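Local structure of probable TonB-dependent siderophore receptor PiuA (Acinetobacter baumannii, 5FP1) at residues Trp301-Pro304 with Asp305-Lys308. The protein probably binds iron-chelating siderophores at the outer membrane, possibly including ferric enterobactin, and takes them up in the first step of iron acquisition. Residues are numbered along the deposited sequence; the frame is centred on the assembly and turned at random.
Sequences WTNP and DDSK
N303 and D306 meet where strand 284-304 leads into a type I' β turn, D305 to K308. Phi and psi are all positive at D306 and S307, as a type I' turn requires, and the backbone bond from K308 N to D305 O, 3.0 Å, closes it. A water spans the entry, donating to P304 O at 2.8 Å and accepting from S307 N at 2.9 Å. With CG anti to the backbone N (chi1 169°), the amide of N303 reaches toward D306, OD1 lying 3.1 Å from D306 N in a weak hydrogen bond (N-H...O 133°). On the other arm of the amide, N303 ND2 lies 3.3 Å from D306 OD1; the two side chains cross nearly at right angles, the carboxylate plane turned well away from the amide plane. The other carboxylate oxygen, OD2, forms a salt bridge with R319, and a phosphate ion, probably from the crystallisation liquor, lies beside OD1. D305 OD1 accepts from W317 N and N310 ND2. In the TonB-dependent receptor barrel, strand 284-304 and the turn after it lie beside antiparallel strand 315-341, anchored by backbone pairing of N303 with R319 and D305 with W317.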
# COMPACT_ATOMS: atom_id res chain seq x y z
N TRP A 301 -16.76 -6.08 -10.05
CA TRP A 301 -17.33 -5.55 -8.81
C TRP A 301 -18.25 -4.37 -9.10
O TRP A 301 -18.28 -3.83 -10.22
CB TRP A 301 -16.25 -5.20 -7.75
CG TRP A 301 -15.39 -4.13 -8.14
CD1 TRP A 301 -14.23 -4.23 -8.87
CD2 TRP A 301 -15.58 -2.72 -7.88
NE1 TRP A 301 -13.71 -2.98 -9.09
CE2 TRP A 301 -14.51 -2.04 -8.49
CE3 TRP A 301 -16.56 -1.98 -7.21
CZ2 TRP A 301 -14.38 -0.64 -8.44
CZ3 TRP A 301 -16.42 -0.60 -7.15
CH2 TRP A 301 -15.36 0.05 -7.78
N THR A 302 -19.02 -4.00 -8.08
CA THR A 302 -20.11 -3.06 -8.25
C THR A 302 -19.82 -1.69 -7.71
O THR A 302 -19.52 -1.52 -6.51
CB THR A 302 -21.40 -3.57 -7.57
OG1 THR A 302 -21.80 -4.79 -8.20
CG2 THR A 302 -22.50 -2.55 -7.70
N ASN A 303 -19.95 -0.69 -8.58
CA ASN A 303 -20.02 0.71 -8.17
C ASN A 303 -21.51 1.01 -7.83
O ASN A 303 -22.39 0.83 -8.67
CB ASN A 303 -19.49 1.58 -9.32
CG ASN A 303 -19.73 3.09 -9.15
OD1 ASN A 303 -20.61 3.55 -8.40
ND2 ASN A 303 -19.00 3.86 -9.93
N PRO A 304 -21.79 1.43 -6.58
CA PRO A 304 -23.19 1.65 -6.17
C PRO A 304 -23.78 2.93 -6.81
O PRO A 304 -23.56 4.05 -6.33
CB PRO A 304 -23.09 1.76 -4.65
CG PRO A 304 -21.75 2.42 -4.45
CD PRO A 304 -20.85 1.78 -5.49
N ASP A 305 -24.46 2.73 -7.93
CA ASP A 305 -25.26 3.71 -8.67
C ASP A 305 -24.52 4.64 -9.64
O ASP A 305 -25.15 5.22 -10.49
CB ASP A 305 -26.17 4.54 -7.77
CG ASP A 305 -27.45 4.94 -8.51
OD1 ASP A 305 -28.04 4.04 -9.16
OD2 ASP A 305 -27.89 6.13 -8.43
N ASP A 306 -23.20 4.77 -9.51
CA ASP A 306 -22.41 5.51 -10.51
C ASP A 306 -22.97 6.91 -10.71
O ASP A 306 -23.04 7.41 -11.83
CB ASP A 306 -22.43 4.73 -11.81
CG ASP A 306 -21.33 5.14 -12.77
OD1 ASP A 306 -20.31 5.70 -12.35
OD2 ASP A 306 -21.48 4.86 -13.95
N SER A 307 -23.42 7.53 -9.61
CA SER A 307 -23.97 8.90 -9.60
C SER A 307 -25.15 9.10 -10.57
O SER A 307 -25.39 10.21 -11.02
CB SER A 307 -22.87 9.94 -9.85
OG SER A 307 -21.80 9.76 -8.92
N LYS A 308 -25.89 8.06 -10.88
CA LYS A 308 -26.98 8.19 -11.82
C LYS A 308 -28.24 8.81 -11.24
O LYS A 308 -29.17 9.07 -11.99
CB LYS A 308 -27.33 6.85 -12.42
CG LYS A 308 -26.20 6.22 -13.23
CD LYS A 308 -26.05 6.90 -14.58
CE LYS A 308 -24.87 6.29 -15.30
NZ LYS A 308 -24.46 7.12 -16.45
O HOH W 1 -23.10 6.76 -6.79